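Local coordinates for protein 3'-5' exonuclease crn-4 (Caenorhabditis elegans, PDB 5DK5) that digests RNA and DNA from the 3' end as a metal-dependent DEDDh-family exonuclease and takes part in apoptotic DNA degradation, at residues 34-39 and 297-302; 28-33 and 76-81. All coordinates share one frame; numbering follows the deposited sequence.

Contact 1: 34-39 and 297-302; sequences NQDYPC and DPIHFA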
loop_
_atom_site.group_PDB
_atom_site.type_symbol
_atom_site.label_atom_id
_atom_site.label_comp_id
_atom_site.label_asym_id
_atom_site.label_seq_id
_atom_site.Cartn_x
_atom_site.Cartn_y
_atom_site.Cartn_z
ATOM N N ASN B 34 8.736 -1.778 -6.887
ATOM C CA ASN B 34 8.527 -0.372 -7.229
ATOM C C ASN B 34 9.320 0.582 -6.340
ATOM O O ASN B 34 9.114 0.632 -5.127
ATOM C CB ASN B 34 7.044 -0.028 -7.142
ATOM C CG ASN B 34 6.761 1.410 -7.515
ATOM O OD1 ASN B 34 7.505 2.022 -8.282
ATOM N ND2 ASN B 34 5.683 1.961 -6.972
ATOM N N GLN B 35 10.213 1.349 -6.959
ATOM C CA GLN B 35 11.034 2.318 -6.239
ATOM C C GLN B 35 10.344 3.675 -6.127
ATOM O O GLN B 35 10.732 4.506 -5.305
ATOM C CB GLN B 35 12.391 2.482 -6.927
ATOM C CG GLN B 35 13.284 1.255 -6.826
ATOM C CD GLN B 35 13.621 0.897 -5.391
ATOM O OE1 GLN B 35 13.977 1.761 -4.589
ATOM N NE2 GLN B 35 13.498 -0.383 -5.055
ATOM N N ASP B 36 9.327 3.902 -6.953
ATOM C CA ASP B 36 8.557 5.139 -6.869
ATOM C C ASP B 36 7.533 4.984 -5.753
ATOM O O ASP B 36 6.325 4.971 -5.993
ATOM C CB ASP B 36 7.877 5.459 -8.202
ATOM C CG ASP B 36 7.417 6.903 -8.289
ATOM O OD1 ASP B 36 7.489 7.615 -7.265
ATOM O OD2 ASP B 36 6.985 7.325 -9.381
ATOM N N TYR B 37 8.036 4.864 -4.529
ATOM C CA TYR B 37 7.217 4.528 -3.376
ATOM C C TYR B 37 7.482 5.505 -2.231
ATOM O O TYR B 37 8.638 5.766 -1.902
ATOM C CB TYR B 37 7.517 3.096 -2.931
ATOM C CG TYR B 37 6.483 2.497 -2.007
ATOM C CD1 TYR B 37 6.583 2.647 -0.629
ATOM C CD2 TYR B 37 5.414 1.770 -2.513
ATOM C CE1 TYR B 37 5.638 2.094 0.218
ATOM C CE2 TYR B 37 4.468 1.217 -1.676
ATOM C CZ TYR B 37 4.585 1.380 -0.312
ATOM O OH TYR B 37 3.640 0.827 0.521
ATOM N N PRO B 38 6.415 6.048 -1.614
ATOM C CA PRO B 38 6.579 7.010 -0.520
ATOM C C PRO B 38 6.857 6.323 0.814
ATOM O O PRO B 38 5.978 6.251 1.673
ATOM C CB PRO B 38 5.235 7.738 -0.507
ATOM C CG PRO B 38 4.265 6.689 -0.911
ATOM C CD PRO B 38 4.991 5.817 -1.916
ATOM N N CYS B 39 8.083 5.832 0.975
ATOM C CA CYS B 39 8.474 5.074 2.160
ATOM C C CYS B 39 8.197 5.831 3.455
ATOM O O CYS B 39 8.683 6.946 3.652
ATOM C CB CYS B 39 9.959 4.713 2.084
ATOM S SG CYS B 39 10.406 3.696 0.661
ATOM N N ASP B 297 4.595 11.196 -17.014
ATOM C CA ASP B 297 5.429 10.309 -16.212
ATOM C C ASP B 297 5.835 11.003 -14.909
ATOM O O ASP B 297 7.003 11.340 -14.718
ATOM C CB ASP B 297 6.670 9.879 -17.001
ATOM C CG ASP B 297 7.463 8.791 -16.299
ATOM O OD1 ASP B 297 6.858 7.986 -15.559
ATOM O OD2 ASP B 297 8.695 8.738 -16.490
ATOM N N PRO B 298 4.864 11.224 -14.008
ATOM C CA PRO B 298 5.139 11.950 -12.764
ATOM C C PRO B 298 5.897 11.112 -11.738
ATOM O O PRO B 298 5.743 9.891 -11.703
ATOM C CB PRO B 298 3.738 12.296 -12.234
ATOM C CG PRO B 298 2.770 11.888 -13.310
ATOM C CD PRO B 298 3.449 10.831 -14.099
ATOM N N ILE B 299 6.704 11.773 -10.913
ATOM C CA ILE B 299 7.376 11.118 -9.796
ATOM C C ILE B 299 6.415 11.056 -8.614
ATOM O O ILE B 299 6.201 12.056 -7.927
ATOM C CB ILE B 299 8.660 11.861 -9.376
ATOM C CG1 ILE B 299 9.532 12.181 -10.595
ATOM C CG2 ILE B 299 9.438 11.043 -8.358
ATOM C CD1 ILE B 299 10.064 10.963 -11.323
ATOM N N HIS B 300 5.838 9.883 -8.379
ATOM C CA HIS B 300 4.784 9.735 -7.378
ATOM C C HIS B 300 5.235 10.145 -5.976
ATOM O O HIS B 300 4.541 10.903 -5.297
ATOM C CB HIS B 300 4.275 8.290 -7.353
ATOM C CG HIS B 300 3.389 7.982 -6.187
ATOM N ND1 HIS B 300 2.168 8.595 -5.993
ATOM C CD2 HIS B 300 3.546 7.126 -5.148
ATOM C CE1 HIS B 300 1.613 8.127 -4.890
ATOM N NE2 HIS B 300 2.428 7.236 -4.358
ATOM N N PHE B 301 6.393 9.653 -5.545
ATOM C CA PHE B 301 6.843 9.888 -4.175
ATOM C C PHE B 301 7.186 11.357 -3.950
ATOM O O PHE B 301 7.100 11.857 -2.830
ATOM C CB PHE B 301 8.047 8.998 -3.836
ATOM C CG PHE B 301 9.371 9.531 -4.325
ATOM C CD1 PHE B 301 10.087 10.451 -3.573
ATOM C CD2 PHE B 301 9.912 9.089 -5.520
ATOM C CE1 PHE B 301 11.303 10.934 -4.015
ATOM C CE2 PHE B 301 11.130 9.567 -5.965
ATOM C CZ PHE B 301 11.826 10.491 -5.211
ATOM N N ALA B 302 7.583 12.045 -5.015
ATOM C CA ALA B 302 7.853 13.473 -4.932
ATOM C C ALA B 302 6.538 14.242 -4.864
ATOM O O ALA B 302 6.389 15.179 -4.077
ATOM C CB ALA B 302 8.679 13.932 -6.120
#
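The imidazole of His300 meets the carbonyl of Asp36 at its edge, where CD2 lies 3.6 Å from Asp36 O near the ring plane, while Pro38 CD approaches the same ring obliquely, 3.8 Å from His300 CD2. The phenyl ring of Phe301 is also touched at an edge, by Asp36 OD1, which sits 3.3 Å from Phe301 CD2; its outer neighbours include Phe246, packed edge-to-face. Pro38 CD rests over one face of the Tyr37 ring, offset toward the rim. The Asp36 carboxylate, turned 62° from the imidazole plane, receives the first two N-H groups of helix 300-305, whose N-cap residue, Ile299, offers no polar side chain. His300 N reaches the syn lone pair of Asp36 OD2 at 3.0 Å, and Phe301 N meets Asp36 OD1 nearly along its C-O axis at 2.9 Å. Asp36 CG stands anti to the backbone N (chi1 -163°), and the carboxylate it carries meets the helix start; OD2 also forms a salt bridge with Arg236. An alanine at Asp36 would probably leave both helix N-H groups without their acceptor and Arg236 with Asp297 alone of its two acids. In the second subunit, Thr73 is hydrogen-bonded to His300 NE2 and Asp90 to ND1.

Contact 2: 28-33 and 76-81; sequences TTSDAA and KNCVDF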
loop_
_atom_site.group_PDB
_atom_site.type_symbol
_atom_site.label_atom_id
_atom_site.label_comp_id
_atom_site.label_asym_id
_atom_site.label_seq_id
_atom_site.Cartn_x
_atom_site.Cartn_y
_atom_site.Cartn_z
ATOM N N THR B 28 10.868 0.678 6.885
ATOM C CA THR B 28 9.820 1.455 6.234
ATOM C C THR B 28 8.812 0.583 5.500
ATOM O O THR B 28 9.035 -0.608 5.282
ATOM C CB THR B 28 10.411 2.454 5.209
ATOM O OG1 THR B 28 10.877 1.744 4.053
ATOM C CG2 THR B 28 11.562 3.252 5.816
ATOM N N THR B 29 7.697 1.196 5.122
ATOM C CA THR B 29 6.789 0.585 4.167
ATOM C C THR B 29 7.537 0.448 2.851
ATOM O O THR B 29 8.482 1.194 2.590
ATOM C CB THR B 29 5.518 1.419 3.963
ATOM O OG1 THR B 29 5.881 2.753 3.587
ATOM C CG2 THR B 29 4.694 1.460 5.240
ATOM N N SER B 30 7.125 -0.505 2.024
ATOM C CA SER B 30 7.790 -0.724 0.749
ATOM C C SER B 30 7.000 -1.653 -0.162
ATOM O O SER B 30 6.107 -2.377 0.280
ATOM C CB SER B 30 9.188 -1.302 0.973
ATOM O OG SER B 30 9.113 -2.530 1.674
ATOM N N ASP B 31 7.343 -1.597 -1.442
ATOM C CA ASP B 31 6.846 -2.529 -2.442
ATOM C C ASP B 31 8.019 -2.862 -3.353
ATOM O O ASP B 31 8.292 -2.139 -4.310
ATOM C CB ASP B 31 5.682 -1.930 -3.232
ATOM C CG ASP B 31 5.045 -2.927 -4.183
ATOM O OD1 ASP B 31 5.036 -4.136 -3.865
ATOM O OD2 ASP B 31 4.554 -2.501 -5.250
ATOM N N ALA B 32 8.703 -3.959 -3.033
ATOM C CA ALA B 32 10.016 -4.287 -3.594
ATOM C C ALA B 32 10.177 -3.980 -5.084
ATOM O O ALA B 32 11.224 -3.492 -5.511
ATOM C CB ALA B 32 10.316 -5.756 -3.343
ATOM N N ALA B 33 9.139 -4.254 -5.869
ATOM C CA ALA B 33 9.226 -4.127 -7.322
ATOM C C ALA B 33 9.100 -2.679 -7.797
ATOM O O ALA B 33 9.330 -2.388 -8.973
ATOM C CB ALA B 33 8.154 -4.986 -7.980
ATOM N N LYS B 76 2.765 -7.671 1.411
ATOM C CA LYS B 76 3.246 -8.958 1.891
ATOM C C LYS B 76 4.770 -9.007 1.892
ATOM O O LYS B 76 5.378 -9.534 2.823
ATOM C CB LYS B 76 2.678 -10.090 1.031
ATOM C CG LYS B 76 3.091 -11.487 1.468
ATOM C CD LYS B 76 2.581 -11.826 2.862
ATOM C CE LYS B 76 3.075 -13.190 3.319
ATOM N NZ LYS B 76 2.677 -14.278 2.382
ATOM N N ASN B 77 5.388 -8.452 0.853
ATOM C CA ASN B 77 6.842 -8.467 0.744
ATOM C C ASN B 77 7.490 -7.540 1.771
ATOM O O ASN B 77 8.620 -7.773 2.199
ATOM C CB ASN B 77 7.283 -8.091 -0.677
ATOM C CG ASN B 77 6.824 -6.705 -1.092
ATOM O OD1 ASN B 77 7.546 -5.725 -0.918
ATOM N ND2 ASN B 77 5.625 -6.621 -1.660
ATOM N N CYS B 78 6.771 -6.499 2.176
ATOM C CA CYS B 78 7.251 -5.616 3.233
ATOM C C CYS B 78 7.277 -6.357 4.566
ATOM O O CYS B 78 8.255 -6.281 5.308
ATOM C CB CYS B 78 6.375 -4.367 3.342
ATOM S SG CYS B 78 6.766 -3.315 4.768
ATOM N N VAL B 79 6.197 -7.074 4.862
ATOM C CA VAL B 79 6.116 -7.870 6.083
ATOM C C VAL B 79 7.205 -8.940 6.123
ATOM O O VAL B 79 7.843 -9.146 7.155
ATOM C CB VAL B 79 4.736 -8.549 6.215
ATOM C CG1 VAL B 79 4.721 -9.539 7.379
ATOM C CG2 VAL B 79 3.650 -7.503 6.397
ATOM N N ASP B 80 7.404 -9.623 5.000
ATOM C CA ASP B 80 8.404 -10.680 4.913
ATOM C C ASP B 80 9.815 -10.133 5.112
ATOM O O ASP B 80 10.681 -10.816 5.659
ATOM C CB ASP B 80 8.315 -11.395 3.561
ATOM C CG ASP B 80 7.043 -12.214 3.409
ATOM O OD1 ASP B 80 6.399 -12.525 4.434
ATOM O OD2 ASP B 80 6.692 -12.557 2.261
ATOM N N PHE B 81 10.040 -8.901 4.670
ATOM C CA PHE B 81 11.365 -8.295 4.736
ATOM C C PHE B 81 11.663 -7.681 6.103
ATOM O O PHE B 81 12.765 -7.834 6.630
ATOM C CB PHE B 81 11.509 -7.228 3.650
ATOM C CG PHE B 81 12.827 -6.513 3.682
ATOM C CD1 PHE B 81 13.983 -7.145 3.258
ATOM C CD2 PHE B 81 12.910 -5.207 4.135
ATOM C CE1 PHE B 81 15.200 -6.490 3.288
ATOM C CE2 PHE B 81 14.122 -4.546 4.166
ATOM C CZ PHE B 81 15.269 -5.189 3.743
HETATM O O HOH W 1 9.714 -4.787 0.147
#
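The loop that leaves the metal-binding strand 20-28 packs against the short helix 76-82, with Ser30 lying over Cys78 and the backbone beyond it held by Asn77. The asparagine carries the polar half of the contact. Its OD1 accepts the backbone N-H of Ala32 at 3.0 Å in an almost straight bond (174°), although the donor stands above the amide plane, 46° out of it. On the other branch, Asn77 ND2 makes a weak bond to Asp31 OD1 at 3.4 Å; carboxylate and amide cross obliquely, their planes 38° apart. Asn77 CG sits between the backbone N and the carbonyl carbon; OD1 and, more weakly, ND2 both bond to the loop, which limits rotation of the amide. A water bridges the two sides: it donates to Asn77 OD1 at 2.6 Å and bonds Ser30 OG at 2.8 Å, so that OD1 has two donors.

The other half is packing. Cys78 CB touches both the carbonyl oxygen and the hydroxyl of Ser30, and Cys78 SG, anti to the backbone N, comes within 3.6 Å of Thr28 O. The Cys78 side chain also touches Ile42 of strand 41-50. Thr75, just before the helix, bonds through its hydroxyl to Ser30 O and Cys78 N, tying loop and helix start together, while Asp31 OD2 takes the backbone N-H of Lys76 of the second subunit. Strand 20-28 bears Asp25 and Glu27, which bind magnesium, so the helix packs on the loop immediately following the Asp-x-Glu motif that opens the active site of DEDDh exonucleases in their RNase H-like fold.

Both contacts draw on one loop, between strands 20-28 and 41-50: contact 2 uses its first half and contact 1 its second, their centres 15 Å apart. Along the chain the segments alternate, 28-33, 34-39, 76-81 and 297-302, so one connection meets a helix close by in sequence and another near the C-terminus. The halves touch directly, Tyr37 CE1 lying 3.4 Å from Thr29 OG1. The loop thus joins the exonuclease fold, just past its magnesium-binding strand, to the C-terminal region. Both contacts also reach the second subunit, which places this loop at the interface of a homodimer that forms through the C-terminus.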